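Local atomic coordinates of peptide ABC transporter, peptide-binding protein (PDB entry 2D5W), a protein that binds oligopeptides, here captured with a pentapeptide, and probably serves as the solute-binding component of a peptide ABC transporter. Residues 105-110 with 153-158; 159-164 with 206-211; 275-280 with 343-348. All coordinates share one frame; numbering follows the deposited sequence.

Contact 1 of 3, residues 105-110 with 153-158; sequences AFYFEV and INTYAP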
# COMPACT_ATOMS: atom_id res chain seq x y z
N ALA A 105 3.11 8.47 22.83
CA ALA A 105 3.82 7.47 23.62
C ALA A 105 3.14 6.11 23.47
O ALA A 105 3.81 5.08 23.37
CB ALA A 105 3.86 7.88 25.08
N PHE A 106 1.82 6.12 23.46
CA PHE A 106 1.04 4.89 23.33
C PHE A 106 1.33 4.22 21.98
O PHE A 106 1.60 3.02 21.93
CB PHE A 106 -0.45 5.22 23.47
CG PHE A 106 -1.35 4.06 23.15
CD1 PHE A 106 -1.27 2.87 23.86
CD2 PHE A 106 -2.27 4.16 22.11
CE1 PHE A 106 -2.09 1.80 23.55
CE2 PHE A 106 -3.10 3.09 21.79
CZ PHE A 106 -3.01 1.91 22.51
N TYR A 107 1.28 5.00 20.91
CA TYR A 107 1.56 4.49 19.57
C TYR A 107 2.93 3.80 19.55
O TYR A 107 3.07 2.68 19.03
CB TYR A 107 1.55 5.66 18.58
CG TYR A 107 1.91 5.31 17.15
CD1 TYR A 107 0.93 4.91 16.24
CD2 TYR A 107 3.23 5.39 16.70
CE1 TYR A 107 1.26 4.60 14.92
CE2 TYR A 107 3.57 5.08 15.39
CZ TYR A 107 2.58 4.69 14.51
OH TYR A 107 2.91 4.40 13.20
N PHE A 108 3.94 4.45 20.11
CA PHE A 108 5.27 3.88 20.14
C PHE A 108 5.39 2.62 20.98
O PHE A 108 6.11 1.69 20.61
CB PHE A 108 6.30 4.92 20.60
CG PHE A 108 6.89 5.72 19.47
CD1 PHE A 108 6.19 6.79 18.92
CD2 PHE A 108 8.10 5.35 18.91
CE1 PHE A 108 6.70 7.48 17.82
CE2 PHE A 108 8.62 6.03 17.81
CZ PHE A 108 7.92 7.09 17.26
N GLU A 109 4.68 2.56 22.10
CA GLU A 109 4.75 1.38 22.95
C GLU A 109 4.21 0.15 22.21
O GLU A 109 4.78 -0.93 22.30
CB GLU A 109 3.96 1.61 24.23
CG GLU A 109 4.11 0.49 25.25
CD GLU A 109 3.50 0.86 26.59
OE1 GLU A 109 4.09 1.71 27.29
OE2 GLU A 109 2.44 0.31 26.92
N VAL A 110 3.12 0.33 21.47
CA VAL A 110 2.54 -0.78 20.73
C VAL A 110 3.46 -1.20 19.58
O VAL A 110 3.70 -2.39 19.38
CB VAL A 110 1.14 -0.40 20.19
CG1 VAL A 110 0.56 -1.55 19.37
CG2 VAL A 110 0.21 -0.08 21.36
N ILE A 153 3.43 12.41 8.57
CA ILE A 153 3.94 11.94 9.85
C ILE A 153 2.72 11.77 10.73
O ILE A 153 2.05 12.75 11.08
CB ILE A 153 4.89 12.97 10.51
CG1 ILE A 153 6.09 13.24 9.60
CG2 ILE A 153 5.36 12.45 11.87
CD1 ILE A 153 6.93 12.02 9.30
N ASN A 154 2.41 10.53 11.06
CA ASN A 154 1.27 10.20 11.89
C ASN A 154 1.74 9.12 12.84
O ASN A 154 1.78 7.94 12.49
CB ASN A 154 0.11 9.70 11.02
CG ASN A 154 -1.15 9.44 11.82
OD1 ASN A 154 -2.23 9.28 11.26
ND2 ASN A 154 -1.01 9.38 13.14
N THR A 155 2.14 9.53 14.03
CA THR A 155 2.62 8.60 15.03
C THR A 155 1.86 8.74 16.35
O THR A 155 2.42 9.14 17.36
CB THR A 155 4.13 8.80 15.30
OG1 THR A 155 4.37 10.15 15.69
CG2 THR A 155 4.94 8.48 14.05
N TYR A 156 0.57 8.42 16.32
CA TYR A 156 -0.24 8.50 17.53
C TYR A 156 -1.51 7.67 17.37
O TYR A 156 -1.94 7.37 16.25
CB TYR A 156 -0.57 9.96 17.87
CG TYR A 156 -1.59 10.61 16.97
CD1 TYR A 156 -2.90 10.82 17.40
CD2 TYR A 156 -1.26 11.01 15.67
CE1 TYR A 156 -3.85 11.42 16.58
CE2 TYR A 156 -2.20 11.60 14.84
CZ TYR A 156 -3.49 11.81 15.30
OH TYR A 156 -4.43 12.39 14.48
N ALA A 157 -2.10 7.29 18.49
CA ALA A 157 -3.32 6.50 18.53
C ALA A 157 -4.04 6.91 19.81
O ALA A 157 -3.40 7.40 20.74
CB ALA A 157 -2.99 5.01 18.54
N PRO A 158 -5.37 6.72 19.88
CA PRO A 158 -6.11 7.12 21.09
C PRO A 158 -5.90 6.28 22.34
O PRO A 158 -6.58 5.28 22.56
CB PRO A 158 -7.56 7.11 20.61
CG PRO A 158 -7.57 5.97 19.63
CD PRO A 158 -6.27 6.15 18.87
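Helix 101-112 rests through Phe106, Tyr107 and Phe108 on the extended run Thr155 to Ala157, a helix-on-loop packing of a family 5 solute-binding protein, just ahead of helix 159-173, for which Pro158 is the N-cap. Tyr107 shows that the loop offers mainly its backbone. With CG anti to the backbone N (chi1 177°), the ring extends across the loop and lays one face over the peptide unit joining Thr155 to Tyr156. Its CG is 3.5 Å from both Thr155 C and Tyr156 N. Thr155 CA sits over the same ring, 3.7 Å from the centroid and only 15° off the normal, which defines a CH-pi contact, displaced somewhat toward the rim. The two side chains cross at about a right angle, and Thr155 CB lies 3.8 Å from Tyr107 CE2.

Tyr156 takes part through its backbone: its CB points away from the helix, and its hydroxyl is hydrogen-bonded to Ala42 O and Ser210 OG. On the sheet side, Phe108 brings CE1 to 3.8 Å from Thr155 CB while its ring packs edge-to-face with Trp124 and reaches Val127, Val129 and Leu139. Phe108 CD1 also lies in the plane of the Tyr107 ring at its edge, and both aromatic residues touch Thr155. No hydrogen bond crosses between the two segments, although the backbone of Ala157 bonds to that of Asp103, near the start of the same helix. At the other end, the Phe106 ring, edge-to-face with Trp166, meets Ala157 with its CD2-CE2 side: CD2 is 3.7 Å from both Ala157 CB and Ala157 O, the carbonyl oxygen lying at the ring edge, near its plane, and CE2 follows at 3.8 Å from Ala157 CB.

Contact 2 of 3, residues 159-164 with 206-211; sequences KHIMGP and AMVYSG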
# COMPACT_ATOMS: atom_id res chain seq x y z
N LYS A 159 -4.98 6.73 23.18
CA LYS A 159 -4.65 6.02 24.41
C LYS A 159 -5.82 5.88 25.37
O LYS A 159 -6.00 4.81 25.96
CB LYS A 159 -3.50 6.73 25.12
CG LYS A 159 -3.08 6.05 26.42
CD LYS A 159 -2.04 6.88 27.16
CE LYS A 159 -1.72 6.29 28.52
NZ LYS A 159 -0.72 7.11 29.25
N HIS A 160 -6.62 6.93 25.53
CA HIS A 160 -7.74 6.84 26.47
C HIS A 160 -8.77 5.80 26.05
O HIS A 160 -9.54 5.32 26.88
CB HIS A 160 -8.41 8.22 26.67
CG HIS A 160 -9.17 8.73 25.48
ND1 HIS A 160 -8.55 9.21 24.35
CD2 HIS A 160 -10.50 8.88 25.27
CE1 HIS A 160 -9.46 9.64 23.49
NE2 HIS A 160 -10.65 9.45 24.03
N ILE A 161 -8.76 5.43 24.78
CA ILE A 161 -9.70 4.44 24.26
C ILE A 161 -9.11 3.03 24.23
O ILE A 161 -9.73 2.08 24.70
CB ILE A 161 -10.14 4.79 22.81
CG1 ILE A 161 -10.92 6.11 22.80
CG2 ILE A 161 -10.95 3.65 22.21
CD1 ILE A 161 -12.20 6.09 23.62
N MET A 162 -7.90 2.90 23.70
CA MET A 162 -7.25 1.60 23.56
C MET A 162 -6.26 1.20 24.64
O MET A 162 -5.92 0.03 24.76
CB MET A 162 -6.54 1.55 22.20
CG MET A 162 -7.43 1.90 21.01
SD MET A 162 -6.52 1.98 19.45
CE MET A 162 -6.48 0.25 19.00
N GLY A 163 -5.81 2.18 25.42
CA GLY A 163 -4.83 1.93 26.47
C GLY A 163 -5.19 0.89 27.52
O GLY A 163 -4.38 0.01 27.81
N PRO A 164 -6.39 0.96 28.11
CA PRO A 164 -6.77 -0.03 29.12
C PRO A 164 -6.64 -1.47 28.62
O PRO A 164 -6.08 -2.33 29.30
CB PRO A 164 -8.20 0.36 29.46
CG PRO A 164 -8.17 1.85 29.31
CD PRO A 164 -7.41 2.02 28.01
N ALA A 206 -16.57 1.74 19.21
CA ALA A 206 -15.29 1.29 19.74
C ALA A 206 -14.13 2.26 19.55
O ALA A 206 -13.19 2.26 20.35
CB ALA A 206 -14.92 -0.06 19.12
N MET A 207 -14.18 3.09 18.52
CA MET A 207 -13.10 4.03 18.26
C MET A 207 -13.53 5.49 18.24
O MET A 207 -14.72 5.81 18.21
CB MET A 207 -12.43 3.71 16.92
CG MET A 207 -11.48 2.52 16.95
SD MET A 207 -10.01 2.84 17.97
CE MET A 207 -9.04 3.88 16.86
N VAL A 208 -12.53 6.37 18.29
CA VAL A 208 -12.75 7.81 18.17
C VAL A 208 -11.86 8.24 17.01
O VAL A 208 -10.94 7.51 16.63
CB VAL A 208 -12.41 8.59 19.46
CG1 VAL A 208 -13.40 8.21 20.56
CG2 VAL A 208 -10.98 8.33 19.89
N TYR A 209 -12.14 9.42 16.47
CA TYR A 209 -11.48 9.90 15.26
C TYR A 209 -10.83 11.27 15.37
O TYR A 209 -11.35 12.15 16.04
CB TYR A 209 -12.54 9.87 14.16
CG TYR A 209 -13.21 8.50 14.10
CD1 TYR A 209 -12.61 7.46 13.40
CD2 TYR A 209 -14.36 8.22 14.84
CE1 TYR A 209 -13.12 6.17 13.44
CE2 TYR A 209 -14.88 6.92 14.89
CZ TYR A 209 -14.25 5.90 14.18
OH TYR A 209 -14.72 4.61 14.22
N SER A 210 -9.71 11.44 14.67
CA SER A 210 -8.97 12.70 14.71
C SER A 210 -9.02 13.50 13.42
O SER A 210 -8.50 14.62 13.36
CB SER A 210 -7.51 12.41 15.03
OG SER A 210 -6.96 11.60 14.00
N GLY A 211 -9.62 12.93 12.38
CA GLY A 211 -9.69 13.61 11.10
C GLY A 211 -10.87 14.53 10.93
O GLY A 211 -11.64 14.74 11.86
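Ile161 and Val208 set their branched side chains obliquely across each other, with Ile161 CG1 3.7 Å from Val208 CG2. The two branches of Ile161 divide the work. CG1, anti to the carbonyl carbon (chi1 -64°), serves Val208 and also lies 3.6 Å above one face of the neighbouring His160 ring, offset toward its rim. CG2 instead points at the backbone, coming within 3.2 Å of Ala206 O, a close approach of a methyl to a carbonyl oxygen. An alanine here would probably open a gap beside Val208 and Ala206 O and take away the carbon lying over the rim of the His160 ring.

His160 and Val208 reach toward each other tip to tip, CE1 to CG2 at 4.1 Å, a looser contact than that of Ile161. The imidazole is also held through NE2, hydrogen-bonded to Asp95 OD2, and its ring meets that of Trp93.

On the other flank the two methionines meet sulfur to sulfur, Met162 SD lying 3.9 Å from Met207 SD. Met207 is bent at both chi2 and chi3, which folds its end back toward the helix, and its CE lies 4.1 Å from Met162 SD. Both residues are buried, and no hydrogen bond joins the two segments. Together these side chains seat the first turn of helix 159-173 on the loop between helix 199-203 and strand 213-219, whose backbone is extended from Met207 to Tyr209, an apolar helix-to-loop seam within the family 5 solute-binding fold.

Contact 3 of 3, residues 275-280 with 343-348; sequences LTFDQG and AFFDGL
Phe277 makes the apolar part of this contact, meeting Phe345 with one corner of its ring and Leu348 with the tip. The two rings form an oblique aromatic pair, their centroids 5.9 Å apart and their planes at 88°, with CD2 of Phe277 3.9 Å from CD2 of Phe345. Farther out, Phe277 CZ comes within 3.5 Å of Leu348 CB, the two side chains crossing at about a right angle. Leu348 can be there because the chain reverses in a type I' turn from Phe345 to Leu348, with Asp346 and Gly347 at positive phi and the turn closed by Leu348 N to Phe345 O. Phe345 is backed by its own neighbour: Phe344 CB stands over the centre of one ring face.

The polar approaches come from Asp278. Its CG lies between the backbone N and the carbonyl carbon (chi1 54°), where the carboxylate can take a bond from Thr276. OD2 sits in the plane of the Phe345 ring at its edge, 3.8 Å from CE2, while CB packs on Phe344 O at 3.6 Å.

Hydrogen bonds hold 275-280 internally and none crosses to 343-348. Thr276 OG1 donates to Asp278 OD2 at 2.6 Å, meeting it on the syn side but out of the carboxylate plane. Thr276 N donates to Gln279 OE1 at 2.9 Å, nearly straight at 166° and on a lone pair of the amide oxygen, which links the Gln279 side chain back to the residue just before the weakly bonded helix at about 277-280.

Asp278 OD1 also makes a long, weak ion pair with Arg420 NH2, an arginine in cation-pi contact with Phe344. Carbon contacts thus join the segments, while the carboxylate charge is probably eased mainly by Thr276 and the nearby Arg420, the Phe345 ring edge adding little.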
# COMPACT_ATOMS: atom_id res chain seq x y z
N LEU A 275 -11.88 2.13 -10.69
CA LEU A 275 -11.84 1.70 -12.08
C LEU A 275 -10.42 1.51 -12.58
O LEU A 275 -9.49 2.15 -12.09
CB LEU A 275 -12.54 2.74 -12.96
CG LEU A 275 -13.96 3.14 -12.57
CD1 LEU A 275 -14.45 4.26 -13.49
CD2 LEU A 275 -14.88 1.93 -12.64
N THR A 276 -10.25 0.65 -13.57
CA THR A 276 -8.93 0.43 -14.13
C THR A 276 -8.73 1.36 -15.33
O THR A 276 -9.69 1.95 -15.84
CB THR A 276 -8.72 -1.06 -14.51
OG1 THR A 276 -9.78 -1.50 -15.36
CG2 THR A 276 -8.72 -1.91 -13.24
N PHE A 277 -7.49 1.52 -15.76
CA PHE A 277 -7.13 2.42 -16.85
C PHE A 277 -8.00 2.31 -18.09
O PHE A 277 -8.48 3.32 -18.62
CB PHE A 277 -5.66 2.19 -17.21
CG PHE A 277 -5.06 3.26 -18.08
CD1 PHE A 277 -4.47 4.38 -17.52
CD2 PHE A 277 -5.07 3.13 -19.47
CE1 PHE A 277 -3.89 5.36 -18.32
CE2 PHE A 277 -4.49 4.10 -20.28
CZ PHE A 277 -3.90 5.22 -19.70
N ASP A 278 -8.19 1.08 -18.57
CA ASP A 278 -9.00 0.83 -19.75
C ASP A 278 -10.44 1.31 -19.58
O ASP A 278 -11.05 1.82 -20.52
CB ASP A 278 -8.99 -0.67 -20.07
CG ASP A 278 -9.41 -1.53 -18.89
OD1 ASP A 278 -10.37 -2.32 -19.03
OD2 ASP A 278 -8.78 -1.42 -17.81
N GLN A 279 -10.98 1.16 -18.37
CA GLN A 279 -12.35 1.59 -18.13
C GLN A 279 -12.47 3.11 -18.18
O GLN A 279 -13.47 3.65 -18.66
CB GLN A 279 -12.83 1.07 -16.78
CG GLN A 279 -12.84 -0.45 -16.69
CD GLN A 279 -13.34 -0.93 -15.35
OE1 GLN A 279 -12.79 -0.59 -14.31
NE2 GLN A 279 -14.40 -1.73 -15.37
N GLY A 280 -11.44 3.79 -17.69
CA GLY A 280 -11.45 5.24 -17.67
C GLY A 280 -11.50 5.85 -19.06
O GLY A 280 -11.94 6.99 -19.22
N ALA A 343 -2.75 -3.99 -26.47
CA ALA A 343 -4.15 -4.31 -26.68
C ALA A 343 -5.09 -3.74 -25.61
O ALA A 343 -6.15 -3.22 -25.93
CB ALA A 343 -4.33 -5.82 -26.76
N PHE A 344 -4.68 -3.84 -24.35
CA PHE A 344 -5.50 -3.39 -23.23
C PHE A 344 -5.47 -1.89 -22.95
O PHE A 344 -6.50 -1.31 -22.59
CB PHE A 344 -5.06 -4.10 -21.95
CG PHE A 344 -5.51 -5.54 -21.83
CD1 PHE A 344 -5.67 -6.34 -22.96
CD2 PHE A 344 -5.72 -6.10 -20.57
CE1 PHE A 344 -6.04 -7.69 -22.82
CE2 PHE A 344 -6.08 -7.44 -20.43
CZ PHE A 344 -6.24 -8.23 -21.56
N PHE A 345 -4.31 -1.27 -23.10
CA PHE A 345 -4.16 0.15 -22.76
C PHE A 345 -3.55 1.02 -23.85
O PHE A 345 -3.19 2.17 -23.57
CB PHE A 345 -3.27 0.28 -21.52
CG PHE A 345 -3.58 -0.72 -20.42
CD1 PHE A 345 -2.60 -1.60 -19.96
CD2 PHE A 345 -4.84 -0.75 -19.83
CE1 PHE A 345 -2.88 -2.49 -18.92
CE2 PHE A 345 -5.12 -1.64 -18.79
CZ PHE A 345 -4.14 -2.51 -18.34
N ASP A 346 -3.44 0.50 -25.07
CA ASP A 346 -2.82 1.24 -26.16
C ASP A 346 -1.41 1.67 -25.76
O ASP A 346 -0.91 2.71 -26.19
CB ASP A 346 -3.65 2.47 -26.55
CG ASP A 346 -4.89 2.10 -27.34
OD1 ASP A 346 -4.78 1.25 -28.24
OD2 ASP A 346 -5.96 2.69 -27.07
N GLY A 347 -0.78 0.85 -24.92
CA GLY A 347 0.58 1.11 -24.46
C GLY A 347 0.76 2.27 -23.50
O GLY A 347 1.89 2.57 -23.10
N LEU A 348 -0.34 2.91 -23.10
CA LEU A 348 -0.25 4.06 -22.21
C LEU A 348 0.20 3.73 -20.79
O LEU A 348 0.63 4.62 -20.05
CB LEU A 348 -1.58 4.82 -22.23
CG LEU A 348 -1.88 5.39 -23.63
CD1 LEU A 348 -3.26 6.03 -23.65
CD2 LEU A 348 -0.81 6.40 -24.02

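Contacts 1, 2 and 3 follow one another in series along the chain. Contacts 1 and 2 are neighbours, their centres 11 Å apart, because 153-158 runs straight into helix 159-173. They touch through Phe106 CZ and Met162 CB at 3.6 Å, and through Pro158 CB and Val208 CG2 at 3.7 Å. Together they join helix 101-112, helix 159-173 and the loop before strand 213-219. Contact 3 lies on the opposite side of the chain's centre, about 40 Å from contact 1 and 42 Å from contact 2 between centres, beside strand 544-557 and helix 416-431. Its nearest atoms are about 24 Å from contact 2, so neither region directly supports the other.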